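Local coordinates for protein DNA polymerase III, beta subunit (Eubacterium rectale, PDB 3T0P) that probably tethers DNA polymerases and other proteins to DNA and makes them processive, as a ring-shaped head-to-tail homodimer around the duplex, at residues 47-59 and 227-239. Sequence-based numbering, arbitrary orientation.
Sequences ANDMELGIETIID and EFENTTVVSRLIE. With EDO (1,2-ethanediol), chain X; ACT (acetate ion), chain S.
N230 O, from the third residue of the type II' turn F228-T231, accepts the backbone N of I57 at 3.2 Å, the first of the backbone bonds that join the two segments. At T231 the side chains of a non-hydrogen-bonded pair meet hydroxyl to hydroxyl: its OG1 lies 3.0 Å from T56 OG1, a hydrogen bond in which either may donate. The chi1 of T231, -59°, sets OG1 beside its own backbone N and sends CG2 against I54 CG2. T232 pairs with E55 through two backbone bonds, and on that face a 1,2-ethanediol bridges T232 OG1 and, weakly, E55 OE1. V233 turns to the face of L52 and I54: CG1 touches L52 CD1 at 3.7 Å, while CG2 lies alongside I54 CG1. The segment axes run 168° apart, so the pairing is antiparallel, and it fuses the sheets of the N-terminal and central domains into one continuous sheet, as in DNA polymerase III beta subunits. V234 exchanges two nearly straight bonds with G53, 2.8 Å each between V234 N and G53 O and between G53 N and V234 O. Beside them sits an acetate, its OXT so near G53 that a CB there would clash. N48 also reaches this ion, weakly through ND2, which bonds S117 O too, while its OD1 accepts M50 N in an Asx turn; an alanine here would probably leave M50 N without that acceptor and the turn less firmly fixed. S235 OG bonds T199 and R236 O, and its CB packs on L52 CD1. R236 N closes the register on E51 O, and its guanidinium lies with one face over E51 CA; E51 OE1 stands well out of that plane, 3.8 Å from R236 NH2, a long salt bridge of charge alone.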
ATOM      1  N   ALA B  47      12.381 -18.056 -15.375  1.00 47.98           N
ATOM      2  CA  ALA B  47      12.354 -18.326 -13.946  1.00 48.65           C
ATOM      3  C   ALA B  47      11.573 -19.615 -13.714  1.00 55.53           C
ATOM      4  O   ALA B  47      10.565 -19.869 -14.389  1.00 54.35           O
ATOM      5  CB  ALA B  47      11.767 -17.179 -13.167  1.00 48.85           C
ATOM      6  N   ASN B  48      12.116 -20.495 -12.871  1.00 54.77           N
ATOM      7  CA  ASN B  48      11.491 -21.779 -12.593  1.00 55.71           C
ATOM      8  C   ASN B  48      11.638 -22.152 -11.132  1.00 63.59           C
ATOM      9  O   ASN B  48      12.758 -22.189 -10.634  1.00 65.74           O
ATOM     10  CB  ASN B  48      12.097 -22.868 -13.487  1.00 53.30           C
ATOM     11  CG  ASN B  48      11.373 -24.176 -13.415  1.00 65.76           C
ATOM     12  OD1 ASN B  48      10.242 -24.266 -12.939  1.00 66.48           O
ATOM     13  ND2 ASN B  48      12.012 -25.227 -13.892  1.00 57.93           N
ATOM     14  N   ASP B  49      10.519 -22.465 -10.454  1.00 60.20           N
ATOM     15  CA  ASP B  49      10.541 -22.898  -9.058  1.00 59.95           C
ATOM     16  C   ASP B  49      10.286 -24.415  -8.941  1.00 65.10           C
ATOM     17  O   ASP B  49      10.109 -24.916  -7.830  1.00 65.59           O
ATOM     18  CB  ASP B  49       9.537 -22.103  -8.214  1.00 61.00           C
ATOM     19  CG  ASP B  49       8.074 -22.337  -8.538  1.00 75.88           C
ATOM     20  OD1 ASP B  49       7.663 -23.501  -8.607  1.00 74.51           O
ATOM     21  OD2 ASP B  49       7.332 -21.346  -8.679  1.00 90.03           O
HETATM   22  N   MSE B  50      10.281 -25.138 -10.093  1.00 61.41           N
HETATM   23  CA  MSE B  50      10.071 -26.592 -10.269  1.00 61.62           C
HETATM   24  C   MSE B  50       8.586 -26.959 -10.358  1.00 60.69           C
HETATM   25  O   MSE B  50       8.259 -28.026 -10.878  1.00 62.15           O
HETATM   26  CB  MSE B  50      10.775 -27.452  -9.207  1.00 66.25           C
HETATM   27  CG  MSE B  50      12.278 -27.207  -9.129  1.00 75.97           C
HETATM   28 SE   MSE B  50      13.233 -27.328 -10.842  0.75 87.39          SE
HETATM   29  CE  MSE B  50      13.213 -29.323 -11.020  1.00 85.53           C
ATOM     30  N   GLU B  51       7.696 -26.098  -9.860  1.00 52.05           N
ATOM     31  CA  GLU B  51       6.255 -26.267  -9.976  1.00 50.53           C
ATOM     32  C   GLU B  51       5.755 -25.340 -11.103  1.00 54.05           C
ATOM     33  O   GLU B  51       5.015 -25.764 -11.984  1.00 53.31           O
ATOM     34  CB  GLU B  51       5.544 -25.961  -8.646  1.00 50.84           C
ATOM     35  CG  GLU B  51       4.029 -26.024  -8.742  1.00 59.78           C
ATOM     36  CD  GLU B  51       3.295 -26.005  -7.420  1.00 85.07           C
ATOM     37  OE1 GLU B  51       3.177 -27.086  -6.798  1.00 84.78           O
ATOM     38  OE2 GLU B  51       2.817 -24.918  -7.018  1.00 81.41           O
ATOM     39  N   LEU B  52       6.164 -24.074 -11.047  1.00 50.85           N
ATOM     40  CA  LEU B  52       5.774 -23.043 -11.998  1.00 49.25           C
ATOM     41  C   LEU B  52       6.993 -22.487 -12.714  1.00 54.62           C
ATOM     42  O   LEU B  52       7.951 -22.067 -12.074  1.00 55.53           O
ATOM     43  CB  LEU B  52       5.036 -21.938 -11.240  1.00 47.22           C
ATOM     44  CG  LEU B  52       4.530 -20.752 -12.020  1.00 50.68           C
ATOM     45  CD1 LEU B  52       3.291 -21.124 -12.805  1.00 50.57           C
ATOM     46  CD2 LEU B  52       4.195 -19.596 -11.067  1.00 51.63           C
ATOM     47  N   GLY B  53       6.925 -22.497 -14.039  1.00 51.49           N
ATOM     48  CA  GLY B  53       7.928 -21.963 -14.945  1.00 50.92           C
ATOM     49  C   GLY B  53       7.357 -20.828 -15.772  1.00 54.80           C
ATOM     50  O   GLY B  53       6.226 -20.912 -16.254  1.00 54.32           O
ATOM     51  N   ILE B  54       8.099 -19.725 -15.889  1.00 51.02           N
ATOM     52  CA  ILE B  54       7.687 -18.600 -16.718  1.00 49.64           C
ATOM     53  C   ILE B  54       8.867 -18.283 -17.625  1.00 57.06           C
ATOM     54  O   ILE B  54      10.013 -18.175 -17.182  1.00 58.02           O
ATOM     55  CB  ILE B  54       7.124 -17.343 -15.983  1.00 50.38           C
ATOM     56  CG1 ILE B  54       6.006 -17.708 -14.989  1.00 49.02           C
ATOM     57  CG2 ILE B  54       6.598 -16.313 -17.005  1.00 50.01           C
ATOM     58  CD1 ILE B  54       5.562 -16.568 -14.094  1.00 43.92           C
ATOM     59  N   GLU B  55       8.546 -18.088 -18.893  1.00 52.91           N
ATOM     60  CA  GLU B  55       9.446 -17.819 -20.001  1.00 52.07           C
ATOM     61  C   GLU B  55       8.922 -16.650 -20.790  1.00 52.44           C
ATOM     62  O   GLU B  55       7.722 -16.566 -21.050  1.00 50.52           O
ATOM     63  CB  GLU B  55       9.427 -19.065 -20.875  1.00 54.96           C
ATOM     64  CG  GLU B  55      10.652 -19.362 -21.697  1.00 68.45           C
ATOM     65  CD  GLU B  55      10.402 -20.676 -22.405  1.00 88.78           C
ATOM     66  OE1 GLU B  55       9.590 -20.688 -23.359  1.00 75.48           O
ATOM     67  OE2 GLU B  55      10.910 -21.712 -21.921  1.00 91.63           O
ATOM     68  N   THR B  56       9.805 -15.757 -21.202  1.00 48.94           N
ATOM     69  CA  THR B  56       9.393 -14.596 -21.975  1.00 48.89           C
ATOM     70  C   THR B  56      10.519 -14.247 -22.957  1.00 54.12           C
ATOM     71  O   THR B  56      11.703 -14.514 -22.686  1.00 53.09           O
ATOM     72  CB  THR B  56       8.944 -13.448 -21.032  1.00 58.93           C
ATOM     73  OG1 THR B  56       8.059 -12.568 -21.719  1.00 61.43           O
ATOM     74  CG2 THR B  56      10.097 -12.683 -20.419  1.00 55.35           C
ATOM     75  N   ILE B  57      10.132 -13.747 -24.142  1.00 52.06           N
ATOM     76  CA  ILE B  57      11.075 -13.380 -25.194  1.00 53.10           C
ATOM     77  C   ILE B  57      11.266 -11.876 -25.152  1.00 55.33           C
ATOM     78  O   ILE B  57      10.282 -11.126 -25.117  1.00 56.67           O
ATOM     79  CB  ILE B  57      10.648 -13.882 -26.599  1.00 57.86           C
ATOM     80  CG1 ILE B  57      10.546 -15.439 -26.663  1.00 60.26           C
ATOM     81  CG2 ILE B  57      11.563 -13.342 -27.719  1.00 59.06           C
ATOM     82  CD1 ILE B  57      11.888 -16.240 -26.572  1.00 71.61           C
ATOM     83  N   ILE B  58      12.530 -11.450 -25.097  1.00 49.30           N
ATOM     84  CA  ILE B  58      12.922 -10.033 -25.067  1.00 48.83           C
ATOM     85  C   ILE B  58      13.440  -9.650 -26.434  1.00 55.32           C
ATOM     86  O   ILE B  58      14.275 -10.364 -26.996  1.00 53.56           O
ATOM     87  CB  ILE B  58      13.978  -9.735 -23.961  1.00 51.07           C
ATOM     88  CG1 ILE B  58      13.537 -10.244 -22.577  1.00 50.89           C
ATOM     89  CG2 ILE B  58      14.377  -8.268 -23.908  1.00 53.31           C
ATOM     90  CD1 ILE B  58      12.133  -9.807 -22.094  1.00 56.37           C
ATOM     91  N   ASP B  59      12.922  -8.538 -26.989  1.00 55.69           N
ATOM     92  CA  ASP B  59      13.438  -8.018 -28.260  1.00 57.33           C
ATOM     93  C   ASP B  59      14.793  -7.410 -27.966  1.00 58.01           C
ATOM     94  O   ASP B  59      14.967  -6.749 -26.942  1.00 59.08           O
ATOM     95  CB  ASP B  59      12.479  -6.993 -28.901  1.00 60.37           C
ATOM     96  CG  ASP B  59      11.196  -7.595 -29.464  1.00 80.80           C
ATOM     97  OD1 ASP B  59      11.290  -8.486 -30.350  1.00 84.23           O
ATOM     98  OD2 ASP B  59      10.097  -7.162 -29.038  1.00 90.13           O
ATOM     99  N   GLU B 227      -0.287 -19.479 -22.896  1.00 43.84           N
ATOM    100  CA  GLU B 227       0.464 -18.586 -23.785  1.00 43.69           C
ATOM    101  C   GLU B 227      -0.317 -17.316 -24.007  1.00 46.45           C
ATOM    102  O   GLU B 227      -1.502 -17.372 -24.282  1.00 46.34           O
ATOM    103  CB  GLU B 227       0.784 -19.200 -25.146  1.00 45.42           C
ATOM    104  CG  GLU B 227       1.248 -20.634 -25.151  1.00 62.70           C
ATOM    105  CD  GLU B 227       1.705 -20.985 -26.549  1.00 97.15           C
ATOM    106  OE1 GLU B 227       0.916 -20.777 -27.498  1.00 82.18           O
ATOM    107  OE2 GLU B 227       2.900 -21.316 -26.710  1.00103.60           O
ATOM    108  N   PHE B 228       0.342 -16.190 -23.896  1.00 44.87           N
ATOM    109  CA  PHE B 228      -0.238 -14.874 -24.095  1.00 46.38           C
ATOM    110  C   PHE B 228       0.897 -13.917 -24.372  1.00 51.64           C
ATOM    111  O   PHE B 228       1.932 -13.995 -23.710  1.00 50.62           O
ATOM    112  CB  PHE B 228      -1.101 -14.432 -22.882  1.00 48.02           C
ATOM    113  CG  PHE B 228      -0.362 -14.331 -21.574  1.00 50.52           C
ATOM    114  CD1 PHE B 228      -0.042 -15.475 -20.844  1.00 54.78           C
ATOM    115  CD2 PHE B 228       0.052 -13.093 -21.083  1.00 53.64           C
ATOM    116  CE1 PHE B 228       0.671 -15.382 -19.642  1.00 56.48           C
ATOM    117  CE2 PHE B 228       0.753 -13.000 -19.869  1.00 56.28           C
ATOM    118  CZ  PHE B 228       1.048 -14.144 -19.150  1.00 54.28           C
ATOM    119  N   GLU B 229       0.712 -13.049 -25.386  1.00 51.16           N
ATOM    120  CA  GLU B 229       1.666 -12.033 -25.854  1.00 52.58           C
ATOM    121  C   GLU B 229       3.009 -12.725 -26.144  1.00 57.63           C
ATOM    122  O   GLU B 229       3.013 -13.612 -26.990  1.00 59.68           O
ATOM    123  CB  GLU B 229       1.764 -10.855 -24.857  1.00 52.85           C
ATOM    124  CG  GLU B 229       0.399 -10.295 -24.487  1.00 62.40           C
ATOM    125  CD  GLU B 229       0.333  -9.257 -23.376  1.00 98.92           C
ATOM    126  OE1 GLU B 229       1.248  -9.205 -22.517  1.00 96.71           O
ATOM    127  OE2 GLU B 229      -0.687  -8.528 -23.336  1.00 94.10           O
ATOM    128  N   ASN B 230       4.094 -12.428 -25.414  1.00 52.97           N
ATOM    129  CA  ASN B 230       5.384 -13.084 -25.679  1.00 53.01           C
ATOM    130  C   ASN B 230       5.826 -13.956 -24.509  1.00 54.95           C
ATOM    131  O   ASN B 230       7.025 -14.228 -24.352  1.00 54.49           O
ATOM    132  CB  ASN B 230       6.454 -12.027 -26.000  1.00 56.01           C
ATOM    133  CG  ASN B 230       6.348 -11.528 -27.414  1.00 85.31           C
ATOM    134  OD1 ASN B 230       6.709 -12.227 -28.379  1.00 82.01           O
ATOM    135  ND2 ASN B 230       5.772 -10.339 -27.561  1.00 74.35           N
ATOM    136  N   THR B 231       4.842 -14.421 -23.714  1.00 48.98           N
ATOM    137  CA  THR B 231       5.035 -15.180 -22.488  1.00 47.65           C
ATOM    138  C   THR B 231       4.416 -16.563 -22.548  1.00 51.27           C
ATOM    139  O   THR B 231       3.366 -16.766 -23.145  1.00 50.57           O
ATOM    140  CB  THR B 231       4.428 -14.361 -21.331  1.00 49.98           C
ATOM    141  OG1 THR B 231       5.109 -13.111 -21.302  1.00 48.69           O
ATOM    142  CG2 THR B 231       4.578 -15.021 -19.967  1.00 44.87           C
ATOM    143  N   THR B 232       5.099 -17.512 -21.909  1.00 49.57           N
ATOM    144  CA  THR B 232       4.686 -18.899 -21.730  1.00 49.23           C
ATOM    145  C   THR B 232       4.784 -19.203 -20.248  1.00 50.47           C
ATOM    146  O   THR B 232       5.818 -18.981 -19.622  1.00 51.27           O
ATOM    147  CB  THR B 232       5.523 -19.856 -22.589  1.00 55.16           C
ATOM    148  OG1 THR B 232       5.440 -19.434 -23.944  1.00 58.83           O
ATOM    149  CG2 THR B 232       5.025 -21.287 -22.516  1.00 53.36           C
ATOM    150  N   VAL B 233       3.693 -19.666 -19.689  1.00 43.91           N
ATOM    151  CA  VAL B 233       3.605 -20.093 -18.312  1.00 41.34           C
ATOM    152  C   VAL B 233       3.388 -21.572 -18.359  1.00 47.47           C
ATOM    153  O   VAL B 233       2.498 -22.032 -19.090  1.00 48.66           O
ATOM    154  CB  VAL B 233       2.504 -19.350 -17.532  1.00 42.18           C
ATOM    155  CG1 VAL B 233       2.324 -19.956 -16.155  1.00 41.81           C
ATOM    156  CG2 VAL B 233       2.816 -17.859 -17.423  1.00 40.56           C
ATOM    157  N   VAL B 234       4.248 -22.334 -17.651  1.00 44.39           N
ATOM    158  CA  VAL B 234       4.145 -23.788 -17.554  1.00 44.71           C
ATOM    159  C   VAL B 234       4.004 -24.202 -16.083  1.00 48.18           C
ATOM    160  O   VAL B 234       4.778 -23.766 -15.239  1.00 47.11           O
ATOM    161  CB  VAL B 234       5.327 -24.493 -18.240  1.00 49.41           C
ATOM    162  CG1 VAL B 234       5.155 -26.017 -18.179  1.00 49.70           C
ATOM    163  CG2 VAL B 234       5.470 -24.022 -19.684  1.00 49.21           C
ATOM    164  N   SER B 235       3.017 -25.032 -15.779  1.00 46.13           N
ATOM    165  CA  SER B 235       2.797 -25.463 -14.409  1.00 45.34           C
ATOM    166  C   SER B 235       2.520 -26.929 -14.328  1.00 49.76           C
ATOM    167  O   SER B 235       1.831 -27.484 -15.188  1.00 50.61           O
ATOM    168  CB  SER B 235       1.639 -24.687 -13.788  1.00 46.80           C
ATOM    169  OG  SER B 235       1.281 -25.140 -12.491  1.00 50.39           O
ATOM    170  N   ARG B 236       3.038 -27.574 -13.263  1.00 46.47           N
ATOM    171  CA  ARG B 236       2.717 -28.962 -12.936  1.00 45.41           C
ATOM    172  C   ARG B 236       1.260 -29.007 -12.501  1.00 48.83           C
ATOM    173  O   ARG B 236       0.729 -27.984 -12.099  1.00 46.92           O
ATOM    174  CB  ARG B 236       3.605 -29.474 -11.812  1.00 45.71           C
ATOM    175  CG  ARG B 236       5.069 -29.740 -12.181  1.00 56.90           C
ATOM    176  CD  ARG B 236       5.760 -30.672 -11.175  1.00 71.11           C
ATOM    177  NE  ARG B 236       5.358 -30.414  -9.783  1.00 86.37           N
ATOM    178  CZ  ARG B 236       6.183 -30.043  -8.804  1.00100.60           C
ATOM    179  NH1 ARG B 236       7.486 -29.918  -9.033  1.00 79.84           N
ATOM    180  NH2 ARG B 236       5.712 -29.816  -7.583  1.00 89.21           N
ATOM    181  N   LEU B 237       0.597 -30.151 -12.622  1.00 46.75           N
ATOM    182  CA  LEU B 237      -0.782 -30.305 -12.191  1.00 46.84           C
ATOM    183  C   LEU B 237      -0.812 -31.131 -10.905  1.00 53.44           C
ATOM    184  O   LEU B 237       0.126 -31.870 -10.641  1.00 54.45           O
ATOM    185  CB  LEU B 237      -1.602 -30.997 -13.300  1.00 47.28           C
ATOM    186  CG  LEU B 237      -1.817 -30.201 -14.578  1.00 50.61           C
ATOM    187  CD1 LEU B 237      -2.372 -31.097 -15.654  1.00 52.16           C
ATOM    188  CD2 LEU B 237      -2.730 -28.984 -14.341  1.00 46.84           C
ATOM    189  N   ILE B 238      -1.877 -31.015 -10.104  1.00 50.79           N
ATOM    190  CA  ILE B 238      -1.993 -31.806  -8.871  1.00 50.82           C
ATOM    191  C   ILE B 238      -2.597 -33.180  -9.210  1.00 58.96           C
ATOM    192  O   ILE B 238      -3.650 -33.253  -9.854  1.00 57.31           O
ATOM    193  CB  ILE B 238      -2.802 -31.065  -7.785  1.00 51.11           C
ATOM    194  CG1 ILE B 238      -2.230 -29.651  -7.565  1.00 49.03           C
ATOM    195  CG2 ILE B 238      -2.830 -31.893  -6.494  1.00 50.70           C
ATOM    196  CD1 ILE B 238      -3.029 -28.746  -6.676  1.00 52.33           C
ATOM    197  N   GLU B 239      -1.925 -34.258  -8.770  1.00 60.66           N
ATOM    198  CA  GLU B 239      -2.365 -35.625  -9.030  1.00 63.56           C
ATOM    199  C   GLU B 239      -3.439 -36.077  -8.026  1.00 68.67           C
ATOM    200  O   GLU B 239      -3.442 -35.632  -6.874  1.00 68.02           O
ATOM    201  CB  GLU B 239      -1.162 -36.582  -9.003  1.00 66.63           C
TER
HETATM  202  C1  EDO X 387       7.364 -17.684 -26.647  1.00 76.10           C
HETATM  203  O1  EDO X 387       6.322 -17.082 -25.858  1.00 76.97           O
HETATM  204  C2  EDO X 387       8.288 -18.533 -25.775  1.00 75.30           C
HETATM  205  O2  EDO X 387       8.543 -17.869 -24.530  1.00 79.85           O
HETATM  206  C   ACT S 375       7.944 -26.483 -14.503  1.00 77.64           C
HETATM  207  O   ACT S 375       9.115 -26.754 -14.209  1.00 78.08           O
HETATM  208  OXT ACT S 375       7.680 -25.338 -14.707  1.00 77.46           O
HETATM  209  CH3 ACT S 375       6.862 -27.518 -14.657  1.00 75.11           C